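Local coordinates for protein decapping nuclease RAI1 (Scheffersomyces stipitis, PDB 5BTO) that removes NAD caps from the 5' ends of RNAs as a metal-dependent decapping nuclease and binds and stimulates the exoribonuclease RAT1, at residues A31-I36 with K45-E50; K76-E81 with N212-Y217; L122-N127 with L337-A342; Y126-P131 with V362-S367. One frame throughout, in Å; residues are numbered along the deposited sequence.

Contact 1. Residues A31-I36 with K45-E50; sequences AFARDI and KIVKDE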
# COMPACT_ATOMS: atom_id res chain seq x y z
N ALA A 31 -9.50 -6.56 34.95
CA ALA A 31 -10.70 -5.86 34.52
C ALA A 31 -10.90 -4.62 35.36
O ALA A 31 -10.29 -4.49 36.42
CB ALA A 31 -11.93 -6.79 34.62
N PHE A 32 -11.70 -3.69 34.87
CA PHE A 32 -12.17 -2.59 35.69
C PHE A 32 -13.58 -2.21 35.26
O PHE A 32 -14.09 -2.75 34.28
CB PHE A 32 -11.19 -1.40 35.70
CG PHE A 32 -11.00 -0.71 34.36
CD1 PHE A 32 -10.12 -1.22 33.42
CD2 PHE A 32 -11.66 0.48 34.08
CE1 PHE A 32 -9.92 -0.56 32.20
CE2 PHE A 32 -11.47 1.15 32.87
CZ PHE A 32 -10.60 0.62 31.93
N ALA A 33 -14.23 -1.32 36.01
CA ALA A 33 -15.60 -0.97 35.67
C ALA A 33 -15.90 0.50 35.92
O ALA A 33 -15.17 1.17 36.64
CB ALA A 33 -16.60 -1.86 36.44
N ARG A 34 -16.95 1.00 35.29
CA ARG A 34 -17.50 2.29 35.64
C ARG A 34 -18.88 2.02 36.24
O ARG A 34 -19.66 1.27 35.67
CB ARG A 34 -17.61 3.19 34.40
CG ARG A 34 -18.04 4.62 34.69
CD ARG A 34 -17.95 5.49 33.43
NE ARG A 34 -19.01 5.19 32.48
CZ ARG A 34 -19.01 5.58 31.21
NH1 ARG A 34 -18.00 6.30 30.73
NH2 ARG A 34 -20.02 5.25 30.41
N ASP A 35 -19.16 2.58 37.42
CA ASP A 35 -20.42 2.28 38.09
C ASP A 35 -21.55 3.21 37.67
O ASP A 35 -21.37 4.07 36.80
CB ASP A 35 -20.27 2.22 39.62
CG ASP A 35 -19.95 3.57 40.25
OD1 ASP A 35 -20.19 4.61 39.61
OD2 ASP A 35 -19.46 3.57 41.40
N ILE A 36 -22.71 3.02 38.29
CA ILE A 36 -23.91 3.77 37.95
C ILE A 36 -23.72 5.27 38.19
O ILE A 36 -24.34 6.09 37.51
CB ILE A 36 -25.12 3.27 38.75
CG1 ILE A 36 -26.39 3.99 38.30
CG2 ILE A 36 -24.89 3.48 40.25
CD1 ILE A 36 -26.75 3.74 36.86
N LYS A 45 -11.92 -8.29 42.89
CA LYS A 45 -13.02 -9.03 43.49
C LYS A 45 -14.33 -8.27 43.37
O LYS A 45 -15.35 -8.83 42.96
CB LYS A 45 -12.72 -9.34 44.96
CG LYS A 45 -13.76 -10.25 45.58
CD LYS A 45 -13.28 -10.79 46.91
CE LYS A 45 -14.14 -11.96 47.36
NZ LYS A 45 -15.56 -11.58 47.50
N ILE A 46 -14.30 -6.98 43.71
CA ILE A 46 -15.48 -6.13 43.61
C ILE A 46 -15.99 -6.01 42.17
O ILE A 46 -17.20 -6.09 41.93
CB ILE A 46 -15.22 -4.73 44.19
CG1 ILE A 46 -14.91 -4.83 45.69
CG2 ILE A 46 -16.42 -3.82 43.96
CD1 ILE A 46 -14.69 -3.48 46.36
N VAL A 47 -15.09 -5.81 41.22
CA VAL A 47 -15.49 -5.71 39.82
C VAL A 47 -16.21 -6.98 39.38
O VAL A 47 -17.27 -6.92 38.76
CB VAL A 47 -14.29 -5.44 38.89
CG1 VAL A 47 -14.69 -5.64 37.44
CG2 VAL A 47 -13.77 -4.03 39.11
N LYS A 48 -15.63 -8.13 39.71
CA LYS A 48 -16.20 -9.42 39.31
C LYS A 48 -17.50 -9.74 40.05
O LYS A 48 -18.41 -10.32 39.46
CB LYS A 48 -15.17 -10.53 39.53
CG LYS A 48 -13.91 -10.39 38.69
CD LYS A 48 -14.13 -10.91 37.28
CE LYS A 48 -12.96 -10.56 36.37
NZ LYS A 48 -13.04 -11.32 35.10
N ASP A 49 -17.59 -9.36 41.32
CA ASP A 49 -18.76 -9.70 42.14
C ASP A 49 -19.95 -8.76 41.95
O ASP A 49 -21.10 -9.15 42.19
CB ASP A 49 -18.39 -9.72 43.63
CG ASP A 49 -17.54 -10.91 44.01
OD1 ASP A 49 -17.33 -11.80 43.15
OD2 ASP A 49 -17.09 -10.97 45.18
N GLU A 50 -19.69 -7.52 41.54
CA GLU A 50 -20.72 -6.49 41.60
C GLU A 50 -20.98 -5.77 40.29
O GLU A 50 -21.98 -5.07 40.15
CB GLU A 50 -20.37 -5.45 42.66
CG GLU A 50 -20.25 -6.01 44.07
CD GLU A 50 -20.01 -4.92 45.10
OE1 GLU A 50 -19.94 -3.73 44.70
OE2 GLU A 50 -19.87 -5.24 46.30
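Val47 carries the contact, its two methyls resting on one side of the strand at residues 31-34. CG1, anti to the backbone N (chi1 168°), dips between two alanine methyls, 4.1 Å from Ala31 CB and 4.4 Å from Ala33 CB. CG2 lies over the main chain between them, 4.0 Å from Phe32 CA and close to the amide of Ala33. Both alanines direct CB at the helix, whose axis passes 7.9 Å from the strand axis, at 63° to it, consistent with the small alanine side chains between them. Lys48 brushes Ala31 with its aliphatic part, CE lying 4.3 Å from Ala31 CB, while its ammonium forms a salt bridge with Glu28 and a hydrogen bond to Tyr217 OH. Phe32 turns its ring to the other side of the strand, toward Cys89 and Ala93 of helix 87-101 and near the substrate-binding Tyr114. Lys45 NZ bridges to Asp49 OD2, 2.8 Å away, one turn on. Helix 44-50 thus lies against one side of strand 27-34, with Val41 of strand 40-41 and Tyr217 of strand 216-225 also touching Val47, and helix 87-101 packs against the other.

Contact 2. Residues K76-E81 with N212-Y217; sequences KKIPEE and NNYEQY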
# COMPACT_ATOMS: atom_id res chain seq x y z
N LYS A 76 -31.04 7.18 31.45
CA LYS A 76 -29.98 7.95 32.09
C LYS A 76 -28.73 7.89 31.22
O LYS A 76 -27.95 6.95 31.29
CB LYS A 76 -29.70 7.42 33.49
CG LYS A 76 -28.63 8.19 34.25
CD LYS A 76 -28.88 8.15 35.74
CE LYS A 76 -28.97 6.72 36.26
NZ LYS A 76 -29.35 6.69 37.70
N LYS A 77 -28.56 8.92 30.39
CA LYS A 77 -27.53 8.93 29.36
C LYS A 77 -26.37 9.82 29.78
O LYS A 77 -26.54 11.01 30.04
CB LYS A 77 -28.13 9.42 28.03
CG LYS A 77 -27.16 9.49 26.87
CD LYS A 77 -27.87 10.04 25.63
CE LYS A 77 -26.88 10.34 24.51
NZ LYS A 77 -26.20 9.12 24.01
N ILE A 78 -25.18 9.23 29.84
CA ILE A 78 -23.99 9.97 30.22
C ILE A 78 -23.61 10.94 29.11
O ILE A 78 -23.66 10.58 27.93
CB ILE A 78 -22.83 8.99 30.52
CG1 ILE A 78 -21.66 9.71 31.21
CG2 ILE A 78 -22.37 8.28 29.24
CD1 ILE A 78 -20.57 8.76 31.66
N PRO A 79 -23.24 12.18 29.47
CA PRO A 79 -22.88 13.19 28.47
C PRO A 79 -21.72 12.71 27.61
O PRO A 79 -20.69 12.30 28.13
CB PRO A 79 -22.44 14.39 29.33
CG PRO A 79 -23.14 14.19 30.64
CD PRO A 79 -23.18 12.70 30.84
N GLU A 80 -21.89 12.76 26.29
CA GLU A 80 -20.93 12.16 25.37
C GLU A 80 -19.51 12.72 25.51
O GLU A 80 -18.54 12.07 25.12
CB GLU A 80 -21.43 12.27 23.92
CG GLU A 80 -20.74 11.33 22.94
CD GLU A 80 -20.96 9.85 23.27
OE1 GLU A 80 -21.68 9.55 24.25
OE2 GLU A 80 -20.40 8.99 22.56
N GLU A 81 -19.40 13.92 26.08
CA GLU A 81 -18.09 14.51 26.33
C GLU A 81 -17.51 14.02 27.66
O GLU A 81 -16.41 14.42 28.06
CB GLU A 81 -18.18 16.04 26.31
CG GLU A 81 -19.35 16.62 27.08
CD GLU A 81 -19.80 17.95 26.52
OE1 GLU A 81 -19.33 18.31 25.42
OE2 GLU A 81 -20.62 18.63 27.17
N ASN A 212 -29.58 2.69 31.72
CA ASN A 212 -28.51 3.68 31.75
C ASN A 212 -27.30 3.24 30.93
O ASN A 212 -27.14 2.05 30.63
CB ASN A 212 -28.07 3.96 33.19
CG ASN A 212 -27.13 2.90 33.74
OD1 ASN A 212 -25.92 2.94 33.51
ND2 ASN A 212 -27.68 1.94 34.47
N ASN A 213 -26.45 4.19 30.56
CA ASN A 213 -25.21 3.85 29.87
C ASN A 213 -23.97 4.28 30.65
O ASN A 213 -22.88 4.37 30.10
CB ASN A 213 -25.19 4.38 28.43
CG ASN A 213 -25.08 5.89 28.36
OD1 ASN A 213 -25.10 6.58 29.38
ND2 ASN A 213 -24.94 6.41 27.15
N TYR A 214 -24.16 4.56 31.94
CA TYR A 214 -23.05 4.84 32.84
C TYR A 214 -22.27 3.56 33.14
O TYR A 214 -21.04 3.55 33.12
CB TYR A 214 -23.54 5.43 34.15
CG TYR A 214 -23.80 6.92 34.09
CD1 TYR A 214 -24.95 7.41 33.49
CD2 TYR A 214 -22.89 7.82 34.62
CE1 TYR A 214 -25.19 8.77 33.43
CE2 TYR A 214 -23.12 9.19 34.56
CZ TYR A 214 -24.27 9.65 33.97
OH TYR A 214 -24.51 11.01 33.91
N GLU A 215 -23.00 2.49 33.42
CA GLU A 215 -22.38 1.25 33.85
C GLU A 215 -21.65 0.55 32.71
O GLU A 215 -22.23 0.28 31.66
CB GLU A 215 -23.42 0.31 34.46
CG GLU A 215 -23.99 0.79 35.78
CD GLU A 215 -25.11 -0.10 36.29
OE1 GLU A 215 -26.08 -0.31 35.55
OE2 GLU A 215 -25.00 -0.58 37.44
N GLN A 216 -20.36 0.28 32.94
CA GLN A 216 -19.52 -0.42 31.97
C GLN A 216 -18.63 -1.42 32.67
O GLN A 216 -18.05 -1.12 33.72
CB GLN A 216 -18.62 0.57 31.23
CG GLN A 216 -19.34 1.53 30.31
CD GLN A 216 -18.36 2.40 29.55
OE1 GLN A 216 -17.22 2.60 29.99
NE2 GLN A 216 -18.78 2.90 28.40
N TYR A 217 -18.51 -2.61 32.08
CA TYR A 217 -17.57 -3.62 32.56
C TYR A 217 -16.49 -3.77 31.50
O TYR A 217 -16.78 -4.04 30.33
CB TYR A 217 -18.30 -4.96 32.78
CG TYR A 217 -17.39 -6.11 33.15
CD1 TYR A 217 -16.80 -6.19 34.41
CD2 TYR A 217 -17.13 -7.13 32.25
CE1 TYR A 217 -15.97 -7.24 34.75
CE2 TYR A 217 -16.30 -8.20 32.59
CZ TYR A 217 -15.73 -8.24 33.84
OH TYR A 217 -14.92 -9.30 34.18
O HOH W 1 -26.86 12.19 33.08
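Asn212 sits opposite Lys76 in a single beta bridge, the two CA atoms 4.5 Å apart. Its CG takes the crowded position between backbone N and carbonyl carbon (chi1 80°), from which OD1 turns back on its own chain and accepts from Glu215 N at 3.0 Å, an Asx motif; the amide ND2 in turn reaches Glu215 OE1. Asn213 then binds the loop twice. Its backbone N donates to Lys76 O at 3.2 Å, nearly along the C=O axis, and its carboxamide, also in the crowded rotamer, swings over so that OD1 receives Ile78 N at 2.7 Å. That second bond is almost straight (175°) and uses a lone pair in the carbonyl plane. Tyr214 follows, its ring laid across the loop. Ile78 CB stands over the ring centre, 3.8 Å from the centroid, a CH-pi contact, with CG1 over the same face; Lys76 CG approaches CE1 of Tyr214 obliquely at 3.6 Å. The tyrosine hydroxyl shares a water with Lys77 O. After Glu215 the chain enters strand 216-225. The side chain of Asn213 lies about 7 Å from those of metal-binding Glu186 and substrate-binding Glu235. Asn213 thus grips the loop through both its main chain and its side chain, and these two bonds, with the CH-pi contact, fix the backbone of an irregular segment.

Contact 3. Residues L122-N127 with L337-A342; sequences LALPYN and LKWYGA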
# COMPACT_ATOMS: atom_id res chain seq x y z
N LEU A 122 -9.19 -2.35 11.76
CA LEU A 122 -9.48 -3.63 11.16
C LEU A 122 -10.62 -3.52 10.13
O LEU A 122 -10.59 -4.17 9.09
CB LEU A 122 -9.84 -4.65 12.25
CG LEU A 122 -10.28 -6.07 11.92
CD1 LEU A 122 -9.30 -6.80 11.03
CD2 LEU A 122 -10.51 -6.87 13.22
N ALA A 123 -11.59 -2.67 10.43
CA ALA A 123 -12.79 -2.57 9.60
C ALA A 123 -12.65 -1.55 8.48
O ALA A 123 -13.53 -1.43 7.63
CB ALA A 123 -14.00 -2.22 10.46
N LEU A 124 -11.54 -0.82 8.48
CA LEU A 124 -11.32 0.29 7.54
C LEU A 124 -11.52 -0.02 6.04
O LEU A 124 -12.14 0.77 5.34
CB LEU A 124 -9.94 0.94 7.81
CG LEU A 124 -9.52 2.16 6.98
CD1 LEU A 124 -8.55 3.06 7.77
CD2 LEU A 124 -8.89 1.75 5.63
N PRO A 125 -11.00 -1.16 5.55
CA PRO A 125 -11.11 -1.42 4.11
C PRO A 125 -12.55 -1.40 3.59
O PRO A 125 -12.77 -1.17 2.40
CB PRO A 125 -10.54 -2.83 3.97
CG PRO A 125 -9.58 -2.96 5.11
CD PRO A 125 -10.20 -2.19 6.24
N TYR A 126 -13.52 -1.66 4.48
CA TYR A 126 -14.92 -1.76 4.06
C TYR A 126 -15.75 -0.61 4.63
O TYR A 126 -16.98 -0.62 4.58
CB TYR A 126 -15.49 -3.14 4.41
CG TYR A 126 -14.64 -4.22 3.77
CD1 TYR A 126 -14.53 -4.31 2.37
CD2 TYR A 126 -13.88 -5.09 4.53
CE1 TYR A 126 -13.73 -5.26 1.77
CE2 TYR A 126 -13.07 -6.05 3.93
CZ TYR A 126 -13.00 -6.13 2.56
OH TYR A 126 -12.20 -7.07 1.96
N ASN A 127 -15.04 0.39 5.13
CA ASN A 127 -15.66 1.59 5.70
C ASN A 127 -14.87 2.83 5.31
O ASN A 127 -14.43 3.60 6.16
CB ASN A 127 -15.74 1.45 7.22
CG ASN A 127 -16.79 0.44 7.63
OD1 ASN A 127 -17.98 0.74 7.62
ND2 ASN A 127 -16.35 -0.78 7.94
N LEU A 337 -8.16 -8.74 8.06
CA LEU A 337 -7.13 -9.13 9.03
C LEU A 337 -5.71 -8.93 8.49
O LEU A 337 -4.81 -8.53 9.24
CB LEU A 337 -7.33 -10.58 9.49
CG LEU A 337 -6.52 -11.01 10.71
CD1 LEU A 337 -6.87 -10.14 11.91
CD2 LEU A 337 -6.79 -12.49 11.02
N LYS A 338 -5.51 -9.20 7.21
CA LYS A 338 -4.21 -8.95 6.58
C LYS A 338 -3.88 -7.45 6.53
O LYS A 338 -2.73 -7.05 6.73
CB LYS A 338 -4.15 -9.56 5.17
CG LYS A 338 -4.17 -11.09 5.15
CD LYS A 338 -4.28 -11.59 3.72
CE LYS A 338 -4.52 -13.08 3.65
NZ LYS A 338 -4.79 -13.55 2.26
N TRP A 339 -4.89 -6.62 6.26
CA TRP A 339 -4.69 -5.16 6.34
C TRP A 339 -4.31 -4.74 7.77
O TRP A 339 -3.38 -3.97 8.00
CB TRP A 339 -5.95 -4.42 5.87
CG TRP A 339 -6.09 -3.03 6.42
CD1 TRP A 339 -6.94 -2.62 7.41
CD2 TRP A 339 -5.33 -1.87 6.04
NE1 TRP A 339 -6.78 -1.27 7.65
CE2 TRP A 339 -5.80 -0.79 6.82
CE3 TRP A 339 -4.32 -1.64 5.10
CZ2 TRP A 339 -5.28 0.50 6.71
CZ3 TRP A 339 -3.81 -0.35 4.98
CH2 TRP A 339 -4.29 0.70 5.78
N TYR A 340 -5.05 -5.25 8.74
CA TYR A 340 -4.78 -4.88 10.12
C TYR A 340 -3.36 -5.27 10.52
O TYR A 340 -2.65 -4.51 11.17
CB TYR A 340 -5.82 -5.57 11.01
CG TYR A 340 -5.65 -5.32 12.49
CD1 TYR A 340 -5.77 -4.05 13.02
CD2 TYR A 340 -5.41 -6.38 13.35
CE1 TYR A 340 -5.63 -3.83 14.39
CE2 TYR A 340 -5.26 -6.18 14.71
CZ TYR A 340 -5.37 -4.90 15.22
OH TYR A 340 -5.25 -4.70 16.57
N GLY A 341 -2.94 -6.46 10.10
CA GLY A 341 -1.59 -6.92 10.40
C GLY A 341 -0.57 -5.99 9.76
O GLY A 341 0.48 -5.71 10.35
N ALA A 342 -0.87 -5.51 8.56
CA ALA A 342 0.06 -4.60 7.88
C ALA A 342 0.19 -3.28 8.64
O ALA A 342 1.30 -2.73 8.77
CB ALA A 342 -0.40 -4.34 6.41
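Residues 122-125, at the close of the helix that begins at Arg115 and in the 3-10 segment that follows, meet helix 337-342 most closely where Leu122 CA lies 5.0 Å from Tyr340 CA. Leu122, with CG anti to the backbone N, sends CD1 onto the neighbouring helix: the methyl is 3.7 Å from Tyr340 CB and equally near the backbone N of Leu337. Trp339 is the other main partner. Its CG is anti to N (chi1 156°), which carries the indole toward the turn, where Pro125 CD meets CD1 of Trp339 at 3.5 Å, with Pro125 CG as near. Further along the indole, Leu124 CB approaches NE1, and Leu124 CD2 reaches CZ2 of Trp339 at 4.0 Å. The indole N-H makes a weak hydrogen bond to Leu121 O. Ala123 O accepts both Tyr126 N and Asn127 ND2, the latter at 2.9 Å from above the carbonyl plane. Phe371 meets the Trp339 ring edge-to-face, and Ala281 and Phe284 of helix 266-286 join the leucines. The arrangement is buried helix packing within the PD-(D/E)XK nuclease-like fold, at the far end of the helix whose first residues, Arg115 and Gly116, bind substrate.

Contact 4. Residues Y126-P131 with V362-S367; sequences YNLNDP and VSFDPS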
# COMPACT_ATOMS: atom_id res chain seq x y z
N TYR A 126 -13.52 -1.66 4.48
CA TYR A 126 -14.92 -1.76 4.06
C TYR A 126 -15.75 -0.61 4.63
O TYR A 126 -16.98 -0.62 4.58
CB TYR A 126 -15.49 -3.14 4.41
CG TYR A 126 -14.64 -4.22 3.77
CD1 TYR A 126 -14.53 -4.31 2.37
CD2 TYR A 126 -13.88 -5.09 4.53
CE1 TYR A 126 -13.73 -5.26 1.77
CE2 TYR A 126 -13.07 -6.05 3.93
CZ TYR A 126 -13.00 -6.13 2.56
OH TYR A 126 -12.20 -7.07 1.96
N ASN A 127 -15.04 0.39 5.13
CA ASN A 127 -15.66 1.59 5.70
C ASN A 127 -14.87 2.83 5.31
O ASN A 127 -14.43 3.60 6.16
CB ASN A 127 -15.74 1.45 7.22
CG ASN A 127 -16.79 0.44 7.63
OD1 ASN A 127 -17.98 0.74 7.62
ND2 ASN A 127 -16.35 -0.78 7.94
N LEU A 128 -14.71 3.03 4.00
CA LEU A 128 -13.77 4.03 3.51
C LEU A 128 -14.26 5.47 3.66
O LEU A 128 -13.53 6.41 3.36
CB LEU A 128 -13.38 3.75 2.06
CG LEU A 128 -12.63 2.43 1.83
CD1 LEU A 128 -12.59 2.06 0.36
CD2 LEU A 128 -11.23 2.51 2.41
N ASN A 129 -15.49 5.65 4.14
CA ASN A 129 -16.00 7.00 4.36
C ASN A 129 -15.84 7.46 5.81
O ASN A 129 -16.16 8.60 6.12
CB ASN A 129 -17.47 7.08 3.95
CG ASN A 129 -17.68 6.79 2.49
OD1 ASN A 129 -16.91 7.25 1.63
ND2 ASN A 129 -18.70 6.00 2.18
N ASP A 130 -15.35 6.57 6.67
CA ASP A 130 -15.21 6.88 8.09
C ASP A 130 -13.79 7.33 8.41
O ASP A 130 -12.84 6.59 8.16
CB ASP A 130 -15.56 5.67 8.97
CG ASP A 130 -17.01 5.23 8.83
OD1 ASP A 130 -17.86 6.05 8.38
OD2 ASP A 130 -17.31 4.07 9.19
N PRO A 131 -13.64 8.54 8.96
CA PRO A 131 -12.30 9.01 9.35
C PRO A 131 -11.75 8.26 10.55
O PRO A 131 -12.51 7.74 11.37
CB PRO A 131 -12.54 10.48 9.72
CG PRO A 131 -13.99 10.53 10.11
CD PRO A 131 -14.68 9.55 9.20
N VAL A 362 -1.75 9.12 13.74
CA VAL A 362 -2.13 8.20 12.69
C VAL A 362 -3.49 8.65 12.19
O VAL A 362 -4.42 8.81 12.98
CB VAL A 362 -2.22 6.74 13.21
CG1 VAL A 362 -2.74 5.80 12.11
CG2 VAL A 362 -0.88 6.27 13.72
N SER A 363 -3.62 8.87 10.88
CA SER A 363 -4.86 9.41 10.36
C SER A 363 -5.27 8.74 9.06
O SER A 363 -4.46 8.53 8.16
CB SER A 363 -4.72 10.92 10.12
OG SER A 363 -5.93 11.48 9.63
N PHE A 364 -6.55 8.40 8.97
CA PHE A 364 -7.14 8.06 7.69
C PHE A 364 -8.10 9.15 7.28
O PHE A 364 -9.03 9.49 8.02
CB PHE A 364 -7.87 6.71 7.73
CG PHE A 364 -8.64 6.43 6.46
CD1 PHE A 364 -7.97 6.12 5.29
CD2 PHE A 364 -10.02 6.47 6.44
CE1 PHE A 364 -8.68 5.87 4.11
CE2 PHE A 364 -10.73 6.22 5.28
CZ PHE A 364 -10.06 5.92 4.12
N ASP A 365 -7.84 9.73 6.10
CA ASP A 365 -8.65 10.82 5.55
C ASP A 365 -9.53 10.30 4.42
O ASP A 365 -9.05 9.96 3.35
CB ASP A 365 -7.72 11.92 5.04
CG ASP A 365 -8.48 13.04 4.34
OD1 ASP A 365 -9.67 13.24 4.62
OD2 ASP A 365 -7.86 13.72 3.50
N PRO A 366 -10.85 10.23 4.66
CA PRO A 366 -11.74 9.68 3.64
C PRO A 366 -11.77 10.48 2.34
O PRO A 366 -11.97 9.89 1.27
CB PRO A 366 -13.12 9.74 4.32
CG PRO A 366 -12.83 9.75 5.77
CD PRO A 366 -11.54 10.49 5.94
N SER A 367 -11.59 11.79 2.42
CA SER A 367 -11.71 12.62 1.23
C SER A 367 -10.60 12.31 0.22
O SER A 367 -10.83 12.35 -0.99
CB SER A 367 -11.73 14.12 1.58
OG SER A 367 -10.46 14.57 2.04
O HOH W 2 -13.52 7.69 0.90
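Phe364 points the edge of its ring at the loop 126-131, and two carbonyl oxygens meet that edge. Asp130 O lies in the ring plane 3.3 Å from CD2 of Phe364, and Leu128 O is 3.4 Å from CE2, so the weakly positive ring hydrogens probably face partial negative charge. The phenyl reaches this place with CG anti to the backbone N (chi1 172°), and at its tip CZ crosses obliquely against Leu128 CD2, 4.0 Å away. Residues Asn127 to Asp130 form a type I beta turn, closed by Asp130 N donating to Asn127 O at 3.2 Å. This turn joins helix 115-123 to strand 132-139, whose Val132 pairs through the backbone with Phe364 in the large mixed sheet of the nuclease fold; the contact therefore extends a strand pairing beyond its end. There the two prolines take over. Pro366 directs its ring at the turn: CG lies 3.5 Å from Pro131 N and as close to Asn129 O, and the two pyrrolidines cross obliquely. The N atom of Pro366 also stands above one face of the Phe364 ring, offset toward the rim. Pro131 CA approaches Phe364 O at 3.6 Å, a CA-H...O contact. A water donates to both Leu128 O and Pro366 O, linking turn and strand end, and Asp365 OD1 accepts Ser367 N in an Asx turn at the end of strand 359-365.

From the N terminus, contact 1 closes a short loop that runs from strand 27-34 through strand 40-41 to helix 44-50 before any other contact opens. Contact 2 then spans 130 residues, tying the loop ahead of helix 87-101 to the start of strand 216-225, which neighbours strand 27-34; the two contacts touch where Arg34 NE reaches Tyr214 O. Contacts 3 and 4 start from one overlapping stretch, 122-131, inside the loop of contact 2, and run on past its far end, so both cross it. They reach helix 333-350 and then strand 359-365, meeting where Leu124 packs on Phe364, across the chain's centre from contact 1. Contacts 1, 2 and 4 all reach the large mixed sheet.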